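Local coordinates for protein ACP (Streptomyces sp. MSC090213JE08, PDB 6KXF) that probably carries the growing acyl chain on a phosphopantetheine arm and presents it to the ketosynthase/chain length factor of a highly reducing type II polyketide synthase, at residues C[10-15]-C[53-58]; C[18-23]-C[45-50]; C[57-62]-C[78-83]. All coordinates share one frame; numbering follows the deposited sequence.

Contact 1: residues C[10-15]-C[53-58]; sequences SRIREI and MEYSIV
The side chains of Arg11 and Glu54 cross obliquely, guanidinium and carboxylate planes 77° apart. Arg11 NH1 stands 2.8 Å from Glu54 OE2 in a salt bridge and donates a fairly straight hydrogen bond, 162° at the proton, to Glu54 OE1 at 3.0 Å. Glu54 OE1 lies near the guanidinium plane, but NH1 reaches that oxygen from above the carboxylate plane; the Arg11 CG and CD methylenes run past it. Bent at chi2 and chi3, Arg11 also turns its NE to Glu14 OE1 at 2.9 Å, and Ile15 CG1 lies over the centre of one guanidinium face. Beside the charges, Ile15 CD1 packs on Glu54 CG at 3.6 Å, and that CG in turn sits over the centre of the Tyr55 ring. Ile12 CG1 lies at the edge of this ring. The Tyr55 hydroxyl lies against the Arg11 chain, OH 3.8 Å from Arg11 CB, and is buried with no polar partner in the model. An alanine in place of Arg11 would probably leave the carboxylates of Glu14 and Glu54 without the cation they share. The contact joins helix 8-20 to the C-terminal part of helix 41-55, while Ile12 and Tyr55 continue onto Tyr74 and Thr77 of helix 72-81.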
ATOM      1  N   SER C  10     -35.655 -17.071  14.965  1.00104.24           N
ATOM      2  CA  SER C  10     -35.887 -15.594  14.972  1.00106.92           C
ATOM      3  C   SER C  10     -34.557 -14.820  15.100  1.00102.71           C
ATOM      4  O   SER C  10     -34.365 -13.750  14.484  1.00 76.61           O
ATOM      5  CB  SER C  10     -36.865 -15.231  16.083  1.00110.21           C
ATOM      6  OG  SER C  10     -37.413 -13.929  15.912  1.00103.21           O
ATOM      7  N   ARG C  11     -33.645 -15.358  15.925  1.00111.61           N
ATOM      8  CA  ARG C  11     -32.291 -14.822  16.109  1.00105.20           C
ATOM      9  C   ARG C  11     -31.442 -15.100  14.860  1.00103.54           C
ATOM     10  O   ARG C  11     -30.562 -14.302  14.539  1.00102.97           O
ATOM     11  CB  ARG C  11     -31.598 -15.435  17.331  1.00 98.90           C
ATOM     12  CG  ARG C  11     -30.238 -14.821  17.643  1.00 98.18           C
ATOM     13  CD  ARG C  11     -30.318 -13.352  18.026  1.00 94.62           C
ATOM     14  NE  ARG C  11     -29.902 -12.401  16.992  1.00 97.85           N
ATOM     15  CZ  ARG C  11     -28.831 -11.602  17.066  1.00 98.85           C
ATOM     16  NH1 ARG C  11     -27.841 -11.889  17.895  1.00100.08           N
ATOM     17  NH2 ARG C  11     -28.751 -10.514  16.316  1.00 88.01           N
ATOM     18  N   ILE C  12     -31.700 -16.234  14.190  1.00 91.46           N
ATOM     19  CA  ILE C  12     -30.969 -16.639  12.981  1.00 84.52           C
ATOM     20  C   ILE C  12     -31.371 -15.736  11.807  1.00 90.59           C
ATOM     21  O   ILE C  12     -30.488 -15.189  11.121  1.00 90.76           O
ATOM     22  CB  ILE C  12     -31.172 -18.141  12.701  1.00 78.68           C
ATOM     23  CG1 ILE C  12     -30.175 -18.961  13.533  1.00 77.03           C
ATOM     24  CG2 ILE C  12     -31.088 -18.445  11.208  1.00 80.46           C
ATOM     25  CD1 ILE C  12     -30.433 -20.447  13.574  1.00 73.89           C
ATOM     26  N   ARG C  13     -32.689 -15.599  11.590  1.00 96.30           N
ATOM     27  CA  ARG C  13     -33.295 -14.633  10.642  1.00 86.74           C
ATOM     28  C   ARG C  13     -32.628 -13.258  10.797  1.00 81.71           C
ATOM     29  O   ARG C  13     -32.208 -12.633   9.819  1.00 79.18           O
ATOM     30  CB  ARG C  13     -34.800 -14.490  10.902  1.00 95.02           C
ATOM     31  CG  ARG C  13     -35.713 -15.287   9.974  1.00 99.65           C
ATOM     32  CD  ARG C  13     -37.169 -14.799   9.955  1.00 96.94           C
ATOM     33  NE  ARG C  13     -37.304 -13.336   9.923  1.00 97.10           N
ATOM     34  CZ  ARG C  13     -37.634 -12.596   8.854  1.00100.60           C
ATOM     35  NH1 ARG C  13     -38.197 -13.160   7.796  1.00104.79           N
ATOM     36  NH2 ARG C  13     -37.397 -11.289   8.845  1.00 76.07           N
ATOM     37  N   GLU C  14     -32.535 -12.796  12.048  1.00 81.94           N
ATOM     38  CA  GLU C  14     -32.069 -11.434  12.386  1.00 95.46           C
ATOM     39  C   GLU C  14     -30.574 -11.276  12.047  1.00101.55           C
ATOM     40  O   GLU C  14     -30.125 -10.206  11.578  1.00 79.30           O
ATOM     41  CB  GLU C  14     -32.360 -11.162  13.866  1.00 98.94           C
ATOM     42  CG  GLU C  14     -32.188  -9.713  14.289  1.00 96.24           C
ATOM     43  CD  GLU C  14     -32.302  -9.503  15.790  1.00103.32           C
ATOM     44  OE1 GLU C  14     -32.008 -10.454  16.556  1.00100.80           O
ATOM     45  OE2 GLU C  14     -32.694  -8.394  16.198  1.00107.23           O
ATOM     46  N   ILE C  15     -29.801 -12.342  12.298  1.00109.96           N
ATOM     47  CA  ILE C  15     -28.374 -12.388  11.970  1.00102.98           C
ATOM     48  C   ILE C  15     -28.228 -12.301  10.443  1.00 92.25           C
ATOM     49  O   ILE C  15     -27.579 -11.358   9.954  1.00 89.08           O
ATOM     50  CB  ILE C  15     -27.691 -13.639  12.571  1.00108.88           C
ATOM     51  CG1 ILE C  15     -27.477 -13.495  14.083  1.00107.61           C
ATOM     52  CG2 ILE C  15     -26.382 -13.945  11.856  1.00103.16           C
ATOM     53  CD1 ILE C  15     -27.221 -14.802  14.810  1.00103.93           C
ATOM     54  N   MET C  53     -20.127 -16.849  15.988  1.00 60.74           N
ATOM     55  CA  MET C  53     -19.924 -15.997  17.144  1.00 67.92           C
ATOM     56  C   MET C  53     -21.129 -16.076  18.092  1.00 75.84           C
ATOM     57  O   MET C  53     -20.936 -16.150  19.308  1.00 75.68           O
ATOM     58  CB  MET C  53     -19.715 -14.544  16.725  1.00 68.64           C
ATOM     59  CG  MET C  53     -18.859 -13.775  17.702  1.00 75.74           C
ATOM     60  SD  MET C  53     -18.449 -12.140  17.074  1.00 92.43           S
ATOM     61  CE  MET C  53     -18.052 -12.484  15.352  1.00 85.61           C
ATOM     62  N   GLU C  54     -22.345 -16.055  17.526  1.00 68.94           N
ATOM     63  CA  GLU C  54     -23.593 -16.084  18.290  1.00 76.98           C
ATOM     64  C   GLU C  54     -23.578 -17.266  19.265  1.00 73.69           C
ATOM     65  O   GLU C  54     -23.876 -17.104  20.444  1.00 79.63           O
ATOM     66  CB  GLU C  54     -24.804 -16.205  17.360  1.00 86.54           C
ATOM     67  CG  GLU C  54     -26.154 -16.031  18.055  1.00 86.04           C
ATOM     68  CD  GLU C  54     -26.460 -14.639  18.589  1.00 88.90           C
ATOM     69  OE1 GLU C  54     -27.458 -14.498  19.313  1.00 97.09           O
ATOM     70  OE2 GLU C  54     -25.704 -13.698  18.286  1.00 85.60           O
ATOM     71  N   TYR C  55     -23.185 -18.437  18.764  1.00 71.94           N
ATOM     72  CA  TYR C  55     -23.399 -19.696  19.448  1.00 70.51           C
ATOM     73  C   TYR C  55     -22.081 -20.329  19.926  1.00 66.42           C
ATOM     74  O   TYR C  55     -22.090 -21.467  20.387  1.00 66.10           O
ATOM     75  CB  TYR C  55     -24.199 -20.604  18.508  1.00 69.64           C
ATOM     76  CG  TYR C  55     -25.564 -20.055  18.171  1.00 75.22           C
ATOM     77  CD1 TYR C  55     -26.469 -19.736  19.176  1.00 78.64           C
ATOM     78  CD2 TYR C  55     -25.957 -19.846  16.859  1.00 79.26           C
ATOM     79  CE1 TYR C  55     -27.733 -19.238  18.887  1.00 83.47           C
ATOM     80  CE2 TYR C  55     -27.213 -19.342  16.551  1.00 83.60           C
ATOM     81  CZ  TYR C  55     -28.106 -19.033  17.568  1.00 87.87           C
ATOM     82  OH  TYR C  55     -29.346 -18.528  17.280  1.00 78.93           O
ATOM     83  N   SER C  56     -20.961 -19.603  19.847  1.00 59.70           N
ATOM     84  CA  SER C  56     -19.621 -20.172  20.102  1.00 58.21           C
ATOM     85  C   SER C  56     -19.457 -21.532  19.412  1.00 51.86           C
ATOM     86  O   SER C  56     -18.965 -22.460  20.012  1.00 60.36           O
ATOM     87  CB  SER C  56     -19.336 -20.333  21.580  1.00 63.41           C
ATOM     88  OG  SER C  56     -19.361 -19.093  22.269  1.00 67.53           O
ATOM     89  N   ILE C  57     -19.892 -21.663  18.163  1.00 55.94           N
ATOM     90  CA  ILE C  57     -19.704 -22.922  17.427  1.00 61.92           C
ATOM     91  C   ILE C  57     -18.669 -22.712  16.317  1.00 64.38           C
ATOM     92  O   ILE C  57     -18.249 -21.574  16.016  1.00 58.60           O
ATOM     93  CB  ILE C  57     -21.025 -23.463  16.840  1.00 65.38           C
ATOM     94  CG1 ILE C  57     -21.703 -22.446  15.921  1.00 62.80           C
ATOM     95  CG2 ILE C  57     -21.957 -23.945  17.944  1.00 67.91           C
ATOM     96  CD1 ILE C  57     -22.688 -23.068  14.960  1.00 65.62           C
ATOM     97  N   VAL C  58     -18.274 -23.833  15.707  1.00 64.25           N
ATOM     98  CA  VAL C  58     -17.451 -23.831  14.518  1.00 61.30           C
ATOM     99  C   VAL C  58     -18.270 -24.451  13.397  1.00 65.28           C
ATOM    100  O   VAL C  58     -18.705 -25.595  13.526  1.00 68.79           O
ATOM    101  CB  VAL C  58     -16.135 -24.603  14.729  1.00 63.62           C
ATOM    102  CG1 VAL C  58     -15.304 -24.639  13.452  1.00 54.85           C
ATOM    103  CG2 VAL C  58     -15.335 -24.033  15.890  1.00 58.42           C
TER

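Contact 2: residues C[18-23]-C[45-50]; sequences ENIDVD and IDVLSA
In the helical bundle of this carrier protein, the end of helix 8-20 packs on helix 41-55 through Asn19 and Ile20, which meet Asp46, Val47 and Ala50. The backbones come close, with the CA atoms of Asn19 and Val47 5.7 Å apart, and Asn19 is the residue most buried by the pairing of these segments. Its CB points to the neighbouring helix, CG stands anti to the carbonyl carbon (chi1 -72°), and the three parts of the side chain meet three different residues. Asn19 CB rests on Val47 CG1 at 3.6 Å. The amide oxygen, Asn19 OD1, lies 3.7 Å from Asp46 CG, the two side chains crossing at about a right angle and their planes 38° apart; this is packing of a polar group beside a carboxylate. On the other branch, Asn19 ND2 approaches Ala50 CB at 3.4 Å and is held by a weak hydrogen bond to Ile15 O, one turn back in its own helix. Helix 41-55 begins at Ser41, which, with Leu42 and Ile45, lines the pocket of the bound octenoyl-amide phosphopantetheine analogue; Ser41 falls in the Asp-Ser-Leu signature of carrier proteins and is probably the attachment site. Asp46, Val47 and Ala50 thus lie further along that helix, the side chain of Asp46 about 10 Å from the ligand. Beyond Asn19, Ile20 CG2 presses on Val47 CG1 at 3.4 Å, tighter than carbons usually sit, so the exact spacing is doubtful. Val47 also touches Met67 in the loop before helix 72-81. Asp21 then leaves the helix with positive phi. With a partner protein chain, not across these segments, Asp46 OD1 and Asp21 OD2 make long, weak ion pairs, and Asn19 packs against a basic side chain there.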
ATOM      1  N   GLU C  18     -29.262  -8.950   8.723  1.00 84.33           N
ATOM      2  CA  GLU C  18     -28.300  -7.868   8.973  1.00 90.22           C
ATOM      3  C   GLU C  18     -27.047  -8.028   8.089  1.00 95.71           C
ATOM      4  O   GLU C  18     -26.379  -7.032   7.797  1.00 91.63           O
ATOM      5  CB  GLU C  18     -27.910  -7.820  10.453  1.00 94.13           C
ATOM      6  CG  GLU C  18     -27.191  -6.538  10.864  1.00 94.01           C
ATOM      7  CD  GLU C  18     -26.081  -6.717  11.896  1.00 98.84           C
ATOM      8  OE1 GLU C  18     -26.397  -7.112  13.043  1.00 83.63           O
ATOM      9  OE2 GLU C  18     -24.896  -6.463  11.551  1.00102.71           O
ATOM     10  N   ASN C  19     -26.720  -9.268   7.686  1.00 96.64           N
ATOM     11  CA  ASN C  19     -25.459  -9.586   6.976  1.00 95.75           C
ATOM     12  C   ASN C  19     -25.654  -9.629   5.451  1.00 99.26           C
ATOM     13  O   ASN C  19     -24.669  -9.465   4.722  1.00105.39           O
ATOM     14  CB  ASN C  19     -24.840 -10.887   7.491  1.00 80.00           C
ATOM     15  CG  ASN C  19     -24.260 -10.721   8.874  1.00 79.75           C
ATOM     16  OD1 ASN C  19     -23.310  -9.971   9.071  1.00 75.60           O
ATOM     17  ND2 ASN C  19     -24.852 -11.384   9.852  1.00 94.87           N
ATOM     18  N   ILE C  20     -26.893  -9.838   4.978  1.00 93.58           N
ATOM     19  CA  ILE C  20     -27.194  -9.903   3.531  1.00 91.85           C
ATOM     20  C   ILE C  20     -28.164  -8.780   3.099  1.00102.55           C
ATOM     21  O   ILE C  20     -28.265  -8.511   1.907  1.00105.79           O
ATOM     22  CB  ILE C  20     -27.698 -11.312   3.143  1.00 84.99           C
ATOM     23  CG1 ILE C  20     -29.213 -11.400   2.943  1.00 88.53           C
ATOM     24  CG2 ILE C  20     -27.235 -12.349   4.148  1.00 85.70           C
ATOM     25  CD1 ILE C  20     -29.695 -12.790   2.597  1.00 84.01           C
ATOM     26  N   ASP C  21     -28.884  -8.147   4.042  1.00116.05           N
ATOM     27  CA  ASP C  21     -29.836  -7.014   3.786  1.00109.48           C
ATOM     28  C   ASP C  21     -31.093  -7.485   3.027  1.00115.30           C
ATOM     29  O   ASP C  21     -31.124  -7.366   1.803  1.00109.83           O
ATOM     30  CB  ASP C  21     -29.157  -5.867   3.024  1.00106.85           C
ATOM     31  CG  ASP C  21     -28.466  -4.844   3.912  1.00113.32           C
ATOM     32  OD1 ASP C  21     -28.793  -4.798   5.110  1.00116.43           O
ATOM     33  OD2 ASP C  21     -27.616  -4.088   3.391  1.00110.09           O
ATOM     34  N   VAL C  22     -32.099  -8.022   3.752  1.00117.15           N
ATOM     35  CA  VAL C  22     -33.543  -8.199   3.291  1.00122.50           C
ATOM     36  C   VAL C  22     -34.431  -8.204   4.555  1.00133.93           C
ATOM     37  O   VAL C  22     -33.991  -7.678   5.589  1.00138.48           O
ATOM     38  CB  VAL C  22     -33.798  -9.453   2.414  1.00113.98           C
ATOM     39  CG1 VAL C  22     -35.031  -9.289   1.521  1.00111.27           C
ATOM     40  CG2 VAL C  22     -32.604  -9.862   1.561  1.00102.45           C
ATOM     41  N   ASP C  23     -35.663  -8.760   4.490  1.00130.88           N
ATOM     42  CA  ASP C  23     -36.458  -9.044   5.711  1.00116.35           C
ATOM     43  C   ASP C  23     -37.678  -9.939   5.421  1.00118.73           C
ATOM     44  O   ASP C  23     -38.780  -9.657   5.915  1.00121.11           O
ATOM     45  CB  ASP C  23     -36.873  -7.741   6.408  1.00111.03           C
ATOM     46  CG  ASP C  23     -36.498  -7.714   7.882  1.00102.04           C
ATOM     47  OD1 ASP C  23     -37.004  -8.574   8.628  1.00 89.03           O
ATOM     48  OD2 ASP C  23     -35.672  -6.859   8.261  1.00 93.22           O
ATOM     49  N   ILE C  45     -20.184 -15.375   3.858  1.00 60.44           N
ATOM     50  CA  ILE C  45     -19.130 -15.509   4.881  1.00 58.13           C
ATOM     51  C   ILE C  45     -19.523 -14.668   6.103  1.00 53.28           C
ATOM     52  O   ILE C  45     -19.372 -15.106   7.246  1.00 52.07           O
ATOM     53  CB  ILE C  45     -17.735 -15.143   4.308  1.00 54.85           C
ATOM     54  CG1 ILE C  45     -17.185 -16.271   3.425  1.00 56.55           C
ATOM     55  CG2 ILE C  45     -16.764 -14.770   5.419  1.00 56.35           C
ATOM     56  CD1 ILE C  45     -16.140 -15.824   2.425  1.00 56.53           C
ATOM     57  N   ASP C  46     -20.052 -13.468   5.874  1.00 53.65           N
ATOM     58  CA  ASP C  46     -20.459 -12.616   7.013  1.00 62.59           C
ATOM     59  C   ASP C  46     -21.516 -13.364   7.858  1.00 61.23           C
ATOM     60  O   ASP C  46     -21.480 -13.285   9.100  1.00 57.01           O
ATOM     61  CB  ASP C  46     -20.935 -11.234   6.532  1.00 68.99           C
ATOM     62  CG  ASP C  46     -20.192 -10.017   7.089  1.00 76.53           C
ATOM     63  OD1 ASP C  46     -19.550 -10.108   8.180  1.00 69.16           O
ATOM     64  OD2 ASP C  46     -20.281  -8.957   6.434  1.00 90.04           O
ATOM     65  N   VAL C  47     -22.416 -14.126   7.207  1.00 58.31           N
ATOM     66  CA  VAL C  47     -23.498 -14.849   7.931  1.00 66.07           C
ATOM     67  C   VAL C  47     -22.919 -16.061   8.664  1.00 61.80           C
ATOM     68  O   VAL C  47     -23.227 -16.245   9.837  1.00 64.49           O
ATOM     69  CB  VAL C  47     -24.715 -15.251   7.071  1.00 63.66           C
ATOM     70  CG1 VAL C  47     -25.068 -14.192   6.043  1.00 63.85           C
ATOM     71  CG2 VAL C  47     -24.577 -16.607   6.413  1.00 70.78           C
ATOM     72  N   LEU C  48     -22.070 -16.857   8.004  1.00 59.19           N
ATOM     73  CA  LEU C  48     -21.439 -17.998   8.694  1.00 58.05           C
ATOM     74  C   LEU C  48     -20.639 -17.481   9.907  1.00 60.12           C
ATOM     75  O   LEU C  48     -20.731 -18.058  11.011  1.00 57.74           O
ATOM     76  CB  LEU C  48     -20.586 -18.798   7.701  1.00 56.29           C
ATOM     77  CG  LEU C  48     -19.823 -19.977   8.308  1.00 55.36           C
ATOM     78  CD1 LEU C  48     -19.450 -20.988   7.230  1.00 54.24           C
ATOM     79  CD2 LEU C  48     -18.580 -19.507   9.072  1.00 56.17           C
ATOM     80  N   SER C  49     -19.930 -16.353   9.733  1.00 58.65           N
ATOM     81  CA  SER C  49     -19.089 -15.749  10.799  1.00 62.82           C
ATOM     82  C   SER C  49     -19.949 -15.290  11.982  1.00 60.95           C
ATOM     83  O   SER C  49     -19.529 -15.437  13.145  1.00 55.24           O
ATOM     84  CB  SER C  49     -18.239 -14.595  10.308  1.00 60.46           C
ATOM     85  OG  SER C  49     -17.441 -14.066  11.390  1.00 69.15           O
ATOM     86  N   ALA C  50     -21.097 -14.670  11.676  1.00 61.56           N
ATOM     87  CA  ALA C  50     -22.056 -14.173  12.711  1.00 64.52           C
ATOM     88  C   ALA C  50     -22.662 -15.351  13.504  1.00 57.25           C
ATOM     89  O   ALA C  50     -22.654 -15.338  14.725  1.00 63.67           O
ATOM     90  CB  ALA C  50     -23.129 -13.312  12.070  1.00 58.60           C
TER

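Contact 3: residues C[57-62]-C[78-83]; sequences IVIDMN and AAAAGW
The chi1 of Ile57, 57°, places CG1 between the backbone N and the carbonyl carbon and leaves CG2 beside the N, from where it meets Ala81 of helix 72-81. Ile57 CG2 is 3.7 Å from Ala81 CA and 3.8 Å from Ala81 CB, one methyl touching both atoms. In Ile59, CG1 lies beside the backbone N (chi1 -52°) and comes to 4.2 Å from Ala80 CB. Ala80 CB is also approached by Ile57 CD1 at 4.3 Å and by Val58 O at 3.4 Å, so this methyl touches three residues of the loop. This loop, running on from helix 41-55, lies beside the C-terminal end of helix 72-81, where Gly82 closes the helix in a Schellman motif: Trp83 N bonds to Ala78 O, Gly82 N to Ala79 O, and the positive phi suits a glycine. A water joins the two backbones, accepting from Val58 N at 2.8 Å and donating to Ala80 O at 3.1 Å. Past the glycine, the Trp83 indole folds back so that Ala81 CB lies over one face, offset toward the rim; Arg8 makes a cation-pi contact with this ring, and Tyr55 meets it edge-to-face. On the loop side, Ile59 N bonds to Glu52 OE2 of helix 41-55, and Ile57 O accepts a hydrogen bond from an aromatic side chain of a partner protein chain.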
ATOM      1  N   ILE C  57     -19.892 -21.663  18.163  1.00 55.94           N
ATOM      2  CA  ILE C  57     -19.704 -22.922  17.427  1.00 61.92           C
ATOM      3  C   ILE C  57     -18.669 -22.712  16.317  1.00 64.38           C
ATOM      4  O   ILE C  57     -18.249 -21.574  16.016  1.00 58.60           O
ATOM      5  CB  ILE C  57     -21.025 -23.463  16.840  1.00 65.38           C
ATOM      6  CG1 ILE C  57     -21.703 -22.446  15.921  1.00 62.80           C
ATOM      7  CG2 ILE C  57     -21.957 -23.945  17.944  1.00 67.91           C
ATOM      8  CD1 ILE C  57     -22.688 -23.068  14.960  1.00 65.62           C
ATOM      9  N   VAL C  58     -18.274 -23.833  15.707  1.00 64.25           N
ATOM     10  CA  VAL C  58     -17.451 -23.831  14.518  1.00 61.30           C
ATOM     11  C   VAL C  58     -18.270 -24.451  13.397  1.00 65.28           C
ATOM     12  O   VAL C  58     -18.705 -25.595  13.526  1.00 68.79           O
ATOM     13  CB  VAL C  58     -16.135 -24.603  14.729  1.00 63.62           C
ATOM     14  CG1 VAL C  58     -15.304 -24.639  13.452  1.00 54.85           C
ATOM     15  CG2 VAL C  58     -15.335 -24.033  15.890  1.00 58.42           C
ATOM     16  N   ILE C  59     -18.454 -23.686  12.315  1.00 57.28           N
ATOM     17  CA  ILE C  59     -19.035 -24.176  11.082  1.00 59.12           C
ATOM     18  C   ILE C  59     -17.910 -24.318  10.052  1.00 63.16           C
ATOM     19  O   ILE C  59     -17.128 -23.383   9.834  1.00 71.70           O
ATOM     20  CB  ILE C  59     -20.144 -23.240  10.575  1.00 54.72           C
ATOM     21  CG1 ILE C  59     -21.193 -22.943  11.652  1.00 61.69           C
ATOM     22  CG2 ILE C  59     -20.772 -23.814   9.316  1.00 63.64           C
ATOM     23  CD1 ILE C  59     -22.125 -21.795  11.312  1.00 64.57           C
ATOM     24  N   ASP C  60     -17.840 -25.497   9.432  1.00 66.76           N
ATOM     25  CA  ASP C  60     -16.848 -25.808   8.428  1.00 68.78           C
ATOM     26  C   ASP C  60     -17.169 -24.972   7.187  1.00 65.98           C
ATOM     27  O   ASP C  60     -18.296 -25.036   6.672  1.00 65.58           O
ATOM     28  CB  ASP C  60     -16.807 -27.317   8.171  1.00 75.66           C
ATOM     29  CG  ASP C  60     -15.968 -27.731   6.979  1.00 77.95           C
ATOM     30  OD1 ASP C  60     -14.992 -27.023   6.679  1.00 80.13           O
ATOM     31  OD2 ASP C  60     -16.318 -28.746   6.350  1.00 87.19           O
ATOM     32  N   MET C  61     -16.183 -24.196   6.713  1.00 62.88           N
ATOM     33  CA  MET C  61     -16.440 -23.213   5.639  1.00 68.87           C
ATOM     34  C   MET C  61     -16.529 -23.888   4.261  1.00 64.30           C
ATOM     35  O   MET C  61     -16.894 -23.236   3.281  1.00 67.72           O
ATOM     36  CB  MET C  61     -15.417 -22.067   5.646  1.00 58.27           C
ATOM     37  CG  MET C  61     -15.575 -21.211   6.896  1.00 57.76           C
ATOM     38  SD  MET C  61     -14.566 -19.707   6.972  1.00 56.48           S
ATOM     39  CE  MET C  61     -15.373 -18.737   5.707  1.00 53.20           C
ATOM     40  N   ASN C  62     -16.308 -25.207   4.201  1.00 73.94           N
ATOM     41  CA  ASN C  62     -16.661 -26.007   3.003  1.00 77.48           C
ATOM     42  C   ASN C  62     -18.155 -26.365   3.002  1.00 68.72           C
ATOM     43  O   ASN C  62     -18.565 -27.157   2.191  1.00 83.70           O
ATOM     44  CB  ASN C  62     -15.847 -27.301   2.883  1.00 73.87           C
ATOM     45  CG  ASN C  62     -14.352 -27.072   2.800  1.00 73.70           C
ATOM     46  OD1 ASN C  62     -13.607 -27.565   3.646  1.00 71.21           O
ATOM     47  ND2 ASN C  62     -13.911 -26.327   1.799  1.00 63.52           N
ATOM     48  N   ALA C  78     -27.474 -25.877  13.224  1.00 85.95           N
ATOM     49  CA  ALA C  78     -27.907 -26.869  14.220  1.00 82.38           C
ATOM     50  C   ALA C  78     -26.971 -28.085  14.208  1.00 78.36           C
ATOM     51  O   ALA C  78     -26.520 -28.516  15.273  1.00 80.78           O
ATOM     52  CB  ALA C  78     -29.343 -27.262  13.962  1.00 90.87           C
ATOM     53  N   ALA C  79     -26.675 -28.620  13.014  1.00 68.81           N
ATOM     54  CA  ALA C  79     -25.704 -29.715  12.863  1.00 74.08           C
ATOM     55  C   ALA C  79     -24.417 -29.390  13.641  1.00 76.81           C
ATOM     56  O   ALA C  79     -24.102 -30.035  14.642  1.00 72.08           O
ATOM     57  CB  ALA C  79     -25.416 -29.973  11.398  1.00 75.25           C
ATOM     58  N   ALA C  80     -23.705 -28.343  13.211  1.00 77.02           N
ATOM     59  CA  ALA C  80     -22.403 -27.979  13.800  1.00 81.24           C
ATOM     60  C   ALA C  80     -22.540 -27.678  15.300  1.00 79.63           C
ATOM     61  O   ALA C  80     -21.566 -27.782  16.053  1.00 82.49           O
ATOM     62  CB  ALA C  80     -21.819 -26.798  13.064  1.00 79.52           C
ATOM     63  N   ALA C  81     -23.743 -27.286  15.729  1.00 79.96           N
ATOM     64  CA  ALA C  81     -23.994 -26.876  17.118  1.00 85.06           C
ATOM     65  C   ALA C  81     -24.296 -28.075  18.033  1.00 85.86           C
ATOM     66  O   ALA C  81     -24.302 -27.906  19.247  1.00 75.33           O
ATOM     67  CB  ALA C  81     -25.127 -25.876  17.148  1.00 81.78           C
ATOM     68  N   GLY C  82     -24.574 -29.253  17.454  1.00 95.86           N
ATOM     69  CA  GLY C  82     -25.097 -30.420  18.193  1.00 98.63           C
ATOM     70  C   GLY C  82     -26.466 -30.146  18.811  1.00 99.42           C
ATOM     71  O   GLY C  82     -26.695 -30.471  19.984  1.00 91.18           O
ATOM     72  N   TRP C  83     -27.363 -29.522  18.025  1.00102.69           N
ATOM     73  CA  TRP C  83     -28.787 -29.324  18.382  1.00100.49           C
ATOM     74  C   TRP C  83     -29.600 -30.533  17.889  1.00101.33           C
ATOM     75  O   TRP C  83     -30.681 -30.813  18.409  1.00 99.63           O
ATOM     76  CB  TRP C  83     -29.361 -28.015  17.801  1.00 93.54           C
ATOM     77  CG  TRP C  83     -28.793 -26.734  18.337  1.00 87.06           C
ATOM     78  CD1 TRP C  83     -28.087 -26.558  19.492  1.00 88.18           C
ATOM     79  CD2 TRP C  83     -28.925 -25.421  17.750  1.00 82.28           C
ATOM     80  NE1 TRP C  83     -27.752 -25.238  19.654  1.00 82.69           N
ATOM     81  CE2 TRP C  83     -28.246 -24.515  18.598  1.00 83.30           C
ATOM     82  CE3 TRP C  83     -29.528 -24.920  16.588  1.00 80.81           C
ATOM     83  CZ2 TRP C  83     -28.161 -23.148  18.317  1.00 81.78           C
ATOM     84  CZ3 TRP C  83     -29.447 -23.569  16.313  1.00 83.53           C
ATOM     85  CH2 TRP C  83     -28.766 -22.695  17.164  1.00 81.61           C
TER
HETATM   86  O   HOH W   1     -18.921 -26.406  16.746  1.00 61.48           O

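Starting from the N terminus, helix 8-20 and the residues after it supply the first half of contacts 1 and 2, helix 41-55 and the turn after it the second. Contact 2 closes the loop between residues 23 and 45; contact 1 closes the wider one from 15 to 53 and encloses it. The two adjoin through Ile15 CG2 on Ala50 CB, and Arg13 bridges to Asp23 by a salt bridge. Where contact 1 ends, at Ile57 and Val58, contact 3 begins and closes the segment up to 78, tying the loop to helix 72-81. Ile12 of contact 1 touches Trp83, and Leu48 of contact 2 touches Ile59 and Met61, which ties the loop of contact 3 back to helix 41-55.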